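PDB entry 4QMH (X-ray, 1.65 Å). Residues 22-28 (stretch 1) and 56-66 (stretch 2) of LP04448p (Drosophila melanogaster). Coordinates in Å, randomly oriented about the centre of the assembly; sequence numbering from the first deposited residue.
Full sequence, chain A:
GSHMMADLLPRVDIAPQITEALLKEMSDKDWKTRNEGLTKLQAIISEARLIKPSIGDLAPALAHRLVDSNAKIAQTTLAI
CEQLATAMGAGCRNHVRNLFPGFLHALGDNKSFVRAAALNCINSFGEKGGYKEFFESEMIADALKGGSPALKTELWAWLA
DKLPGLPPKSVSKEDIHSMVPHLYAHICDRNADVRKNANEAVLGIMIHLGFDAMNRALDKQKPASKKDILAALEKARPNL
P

Stretch 1 (22-28) LLKEMSD
Stretch 2, residues 56-66: GDLAPALAHRL

No hydrogen bond joins the two stretches, although Arg-65 reaches the carboxyl end of the first helix: its CD lies 3.2 Å from Met-26 O, and its NH1 is 3.8 Å from Ser-27 CA. The helix that enters stretch 1 from earlier in the chain and runs to Met-26, and the helix that starts at Leu-58, run nearly parallel (10°), their axes 10.7 Å apart at closest approach. In register, Leu-23 lies nearest Ala-61, CA to CA 6.9 Å, and Leu-23 CD2 packs 3.7 Å from Ala-61 CB, an apolar contact. Leu-23 (chi1 m, chi2 t) also sets CD1 4.0 Å from CB of Asp-57, the residue just before the second helix. One turn on, Met-26 (m, t, p) has its CA-to-CB bond directed toward stretch 2 and places its methyl among apolar groups: CE is 4.0 Å from Leu-58 CD1, 4.0 Å from Leu-62 CD2 and 4.3 Å from Ala-61 CB. Leu-58 (t, p) leaves its backbone sideways and Leu-62 (m, t) away, yet the ends of both come nearer. Arg-65 folds through m, m, p with chi4 83°. Backbone bonds hold each helix, including Met-26 N to Leu-22 O (2.9 Å) and Leu-62 N to Leu-58 O (2.8 Å). Ser-27 (phi/psi -110/17°) leaves helical geometry. The contact buries 317 Å², both sides summed; its apolar contacts are of the kind favoured by dispersion and exclusion of water.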

ATOM      1  N   LEU A  22      11.832  17.510  17.357  1.00 12.82           N
ATOM      2  CA  LEU A  22      10.615  16.720  17.201  1.00 10.48           C
ATOM      3  C   LEU A  22      10.960  15.337  16.654  1.00 12.05           C
ATOM      4  O   LEU A  22      10.490  14.332  17.167  1.00 10.72           O
ATOM      5  CB  LEU A  22       9.612  17.422  16.288  1.00 11.70           C
ATOM      6  CG  LEU A  22       8.377  16.591  15.941  1.00 10.71           C
ATOM      7  CD1 LEU A  22       7.544  16.305  17.195  1.00 13.63           C
ATOM      8  CD2 LEU A  22       7.551  17.311  14.894  1.00 11.91           C
ATOM      9  N   LEU A  23      11.798  15.281  15.619  1.00 10.65           N
ATOM     10  CA  LEU A  23      12.178  13.993  15.053  1.00 11.40           C
ATOM     11  C   LEU A  23      12.935  13.126  16.054  1.00  9.72           C
ATOM     12  O   LEU A  23      12.753  11.913  16.109  1.00 14.42           O
ATOM     13  CB  LEU A  23      12.997  14.180  13.778  1.00 13.91           C
ATOM     14  CG  LEU A  23      12.241  14.891  12.658  1.00 11.75           C
ATOM     15  CD1 LEU A  23      13.150  15.069  11.438  1.00 15.72           C
ATOM     16  CD2 LEU A  23      10.971  14.123  12.283  1.00 15.98           C
ATOM     17  N   LYS A  24      13.783  13.756  16.855  1.00 11.92           N
ATOM     18  CA  LYS A  24      14.507  13.028  17.882  1.00 12.66           C
ATOM     19  C   LYS A  24      13.560  12.456  18.937  1.00 13.13           C
ATOM     20  O   LYS A  24      13.726  11.311  19.368  1.00 18.41           O
ATOM     21  CB  LYS A  24      15.541  13.940  18.537  1.00 15.92           C
ATOM     22  CG  LYS A  24      16.376  13.246  19.606  1.00 21.73           C
ATOM     23  CD  LYS A  24      17.461  14.177  20.124  1.00 22.89           C
ATOM     24  CE  LYS A  24      17.980  13.718  21.484  1.00 30.19           C
ATOM     25  NZ  LYS A  24      18.949  14.702  22.060  1.00 39.79           N
ATOM     26  N   GLU A  25      12.568  13.244  19.345  1.00 12.68           N
ATOM     27  CA  GLU A  25      11.577  12.755  20.309  1.00 12.09           C
ATOM     28  C   GLU A  25      10.794  11.581  19.722  1.00 12.48           C
ATOM     29  O   GLU A  25      10.574  10.569  20.390  1.00 13.69           O
ATOM     30  CB  GLU A  25      10.610  13.860  20.735  1.00 15.06           C
ATOM     31  CG  GLU A  25       9.725  13.427  21.894  1.00 16.65           C
ATOM     32  CD  GLU A  25       8.936  14.570  22.495  1.00 21.51           C
ATOM     33  OE1 GLU A  25       8.445  15.421  21.731  1.00 24.08           O
ATOM     34  OE2 GLU A  25       8.811  14.609  23.736  1.00 29.73           O
ATOM     35  N   MET A  26      10.389  11.719  18.464  1.00  9.48           N
ATOM     36  CA  MET A  26       9.648  10.665  17.770  1.00  7.44           C
ATOM     37  C   MET A  26      10.415   9.343  17.682  1.00 10.42           C
ATOM     38  O   MET A  26       9.804   8.277  17.572  1.00 10.04           O
ATOM     39  CB  MET A  26       9.252  11.125  16.357  1.00 11.02           C
ATOM     40  CG  MET A  26       8.135  12.156  16.331  1.00 10.08           C
ATOM     41  SD  MET A  26       7.831  12.795  14.675  1.00 14.13           S
ATOM     42  CE  MET A  26       7.435  11.282  13.800  1.00 11.66           C
ATOM     43  N   SER A  27      11.746   9.407  17.712  1.00 11.48           N
ATOM     44  CA  SER A  27      12.554   8.195  17.572  1.00 13.36           C
ATOM     45  C   SER A  27      13.273   7.778  18.866  1.00 14.07           C
ATOM     46  O   SER A  27      14.206   6.974  18.835  1.00 18.45           O
ATOM     47  CB  SER A  27      13.548   8.335  16.411  1.00 15.94           C
ATOM     48  OG  SER A  27      14.432   9.424  16.614  1.00 20.12           O
ATOM     49  N   ASP A  28      12.831   8.323  19.995  1.00 15.61           N
ATOM     50  CA  ASP A  28      13.404   7.972  21.300  1.00 14.57           C
ATOM     51  C   ASP A  28      13.313   6.466  21.560  1.00 13.38           C
ATOM     52  O   ASP A  28      12.443   5.795  21.024  1.00 13.72           O
ATOM     53  CB  ASP A  28      12.663   8.734  22.393  1.00 14.50           C
ATOM     54  CG  ASP A  28      13.383   8.694  23.729  1.00 18.03           C
ATOM     55  OD1 ASP A  28      14.255   9.553  23.953  1.00 21.08           O
ATOM     56  OD2 ASP A  28      13.077   7.807  24.550  1.00 17.48           O
ATOM     57  N   GLY A  56       9.725  18.482   5.363  1.00 14.75           N
ATOM     58  CA  GLY A  56      11.071  18.256   5.854  1.00 14.82           C
ATOM     59  C   GLY A  56      11.418  16.783   5.743  1.00 10.62           C
ATOM     60  O   GLY A  56      11.215  16.175   4.689  1.00 13.99           O
ATOM     61  N   ASP A  57      11.931  16.203   6.827  1.00 14.68           N
ATOM     62  CA  ASP A  57      12.283  14.788   6.847  1.00 15.50           C
ATOM     63  C   ASP A  57      11.221  13.927   7.535  1.00 15.43           C
ATOM     64  O   ASP A  57      11.513  12.830   8.014  1.00 13.77           O
ATOM     65  CB  ASP A  57      13.641  14.588   7.539  1.00 21.49           C
ATOM     66  CG  ASP A  57      14.783  15.304   6.827  1.00 28.15           C
ATOM     67  OD1 ASP A  57      14.759  15.364   5.590  1.00 22.53           O
ATOM     68  OD2 ASP A  57      15.695  15.811   7.512  1.00 36.30           O
ATOM     69  N   LEU A  58       9.992  14.426   7.589  1.00 13.83           N
ATOM     70  CA  LEU A  58       8.942  13.736   8.327  1.00 10.26           C
ATOM     71  C   LEU A  58       8.565  12.373   7.737  1.00 11.29           C
ATOM     72  O   LEU A  58       8.263  11.445   8.485  1.00 11.31           O
ATOM     73  CB  LEU A  58       7.686  14.602   8.427  1.00 14.50           C
ATOM     74  CG  LEU A  58       6.509  13.979   9.179  1.00  6.48           C
ATOM     75  CD1 LEU A  58       6.905  13.681  10.639  1.00  6.51           C
ATOM     76  CD2 LEU A  58       5.304  14.901   9.108  1.00  7.49           C
ATOM     77  N   ALA A  59       8.561  12.243   6.408  1.00 10.73           N
ATOM     78  CA  ALA A  59       8.065  11.004   5.797  1.00 11.48           C
ATOM     79  C   ALA A  59       8.886   9.771   6.170  1.00 10.94           C
ATOM     80  O   ALA A  59       8.325   8.760   6.579  1.00 10.23           O
ATOM     81  CB  ALA A  59       7.907  11.142   4.264  1.00 14.25           C
ATOM     82  N   PRO A  60      10.221   9.847   6.054  1.00 11.20           N
ATOM     83  CA  PRO A  60      11.000   8.679   6.479  1.00 14.94           C
ATOM     84  C   PRO A  60      10.855   8.421   7.981  1.00 12.55           C
ATOM     85  O   PRO A  60      10.841   7.266   8.415  1.00 12.91           O
ATOM     86  CB  PRO A  60      12.439   9.065   6.130  1.00 16.19           C
ATOM     87  CG  PRO A  60      12.323  10.157   5.111  1.00 21.80           C
ATOM     88  CD  PRO A  60      11.058  10.889   5.435  1.00 15.83           C
ATOM     89  N   ALA A  61      10.722   9.492   8.754  1.00 11.33           N
ATOM     90  CA  ALA A  61      10.512   9.369  10.193  1.00 10.45           C
ATOM     91  C   ALA A  61       9.223   8.610  10.488  1.00 11.18           C
ATOM     92  O   ALA A  61       9.211   7.708  11.320  1.00 10.10           O
ATOM     93  CB  ALA A  61      10.484  10.739  10.849  1.00  9.77           C
ATOM     94  N   LEU A  62       8.141   8.979   9.800  1.00  8.04           N
ATOM     95  CA  LEU A  62       6.868   8.274   9.972  1.00  5.36           C
ATOM     96  C   LEU A  62       6.930   6.828   9.501  1.00  7.50           C
ATOM     97  O   LEU A  62       6.278   5.954  10.075  1.00  8.73           O
ATOM     98  CB  LEU A  62       5.729   8.991   9.245  1.00  6.24           C
ATOM     99  CG  LEU A  62       5.257  10.305   9.865  1.00  8.44           C
ATOM    100  CD1 LEU A  62       4.220  10.957   8.969  1.00 12.37           C
ATOM    101  CD2 LEU A  62       4.675  10.026  11.245  1.00 10.82           C
ATOM    102  N   ALA A  63       7.708   6.580   8.456  1.00 12.20           N
ATOM    103  CA  ALA A  63       7.844   5.225   7.931  1.00 12.85           C
ATOM    104  C   ALA A  63       8.373   4.272   9.012  1.00  9.34           C
ATOM    105  O   ALA A  63       7.847   3.161   9.197  1.00 11.38           O
ATOM    106  CB  ALA A  63       8.741   5.222   6.705  1.00 10.36           C
ATOM    107  N   HIS A  64       9.381   4.719   9.751  1.00 11.77           N
ATOM    108  CA  HIS A  64       9.897   3.922  10.858  1.00 14.93           C
ATOM    109  C   HIS A  64       8.821   3.668  11.922  1.00 12.17           C
ATOM    110  O   HIS A  64       8.748   2.581  12.509  1.00 13.81           O
ATOM    111  CB  HIS A  64      11.106   4.604  11.499  1.00 12.67           C
ATOM    112  CG  HIS A  64      12.377   4.451  10.725  1.00 26.99           C
ATOM    113  ND1 HIS A  64      12.893   5.456   9.937  1.00 35.45           N
ATOM    114  CD2 HIS A  64      13.247   3.418  10.636  1.00 31.51           C
ATOM    115  CE1 HIS A  64      14.022   5.047   9.389  1.00 40.93           C
ATOM    116  NE2 HIS A  64      14.260   3.813   9.795  1.00 36.63           N
ATOM    117  N   ARG A  65       7.988   4.670  12.191  1.00  9.43           N
ATOM    118  CA  ARG A  65       6.959   4.493  13.216  1.00  8.29           C
ATOM    119  C   ARG A  65       5.824   3.562  12.769  1.00  8.06           C
ATOM    120  O   ARG A  65       5.186   2.907  13.593  1.00  8.39           O
ATOM    121  CB  ARG A  65       6.426   5.858  13.689  1.00  5.60           C
ATOM    122  CG  ARG A  65       7.541   6.798  14.177  1.00  7.27           C
ATOM    123  CD  ARG A  65       8.056   6.512  15.600  1.00 10.22           C
ATOM    124  NE  ARG A  65       8.743   5.229  15.754  1.00  9.24           N
ATOM    125  CZ  ARG A  65      10.023   5.007  15.467  1.00 17.39           C
ATOM    126  NH1 ARG A  65      10.791   5.980  14.992  1.00 16.25           N
ATOM    127  NH2 ARG A  65      10.545   3.803  15.672  1.00 19.66           N
ATOM    128  N   LEU A  66       5.577   3.491  11.461  1.00  8.95           N
ATOM    129  CA  LEU A  66       4.568   2.579  10.935  1.00  9.59           C
ATOM    130  C   LEU A  66       4.944   1.129  11.237  1.00  7.54           C
ATOM    131  O   LEU A  66       4.068   0.274  11.356  1.00 12.36           O
ATOM    132  CB  LEU A  66       4.420   2.766   9.416  1.00 12.62           C
ATOM    133  CG  LEU A  66       3.635   3.997   8.950  1.00  6.49           C
ATOM    134  CD1 LEU A  66       3.734   4.178   7.439  1.00  6.92           C
ATOM    135  CD2 LEU A  66       2.184   3.852   9.373  1.00  9.78           C
TER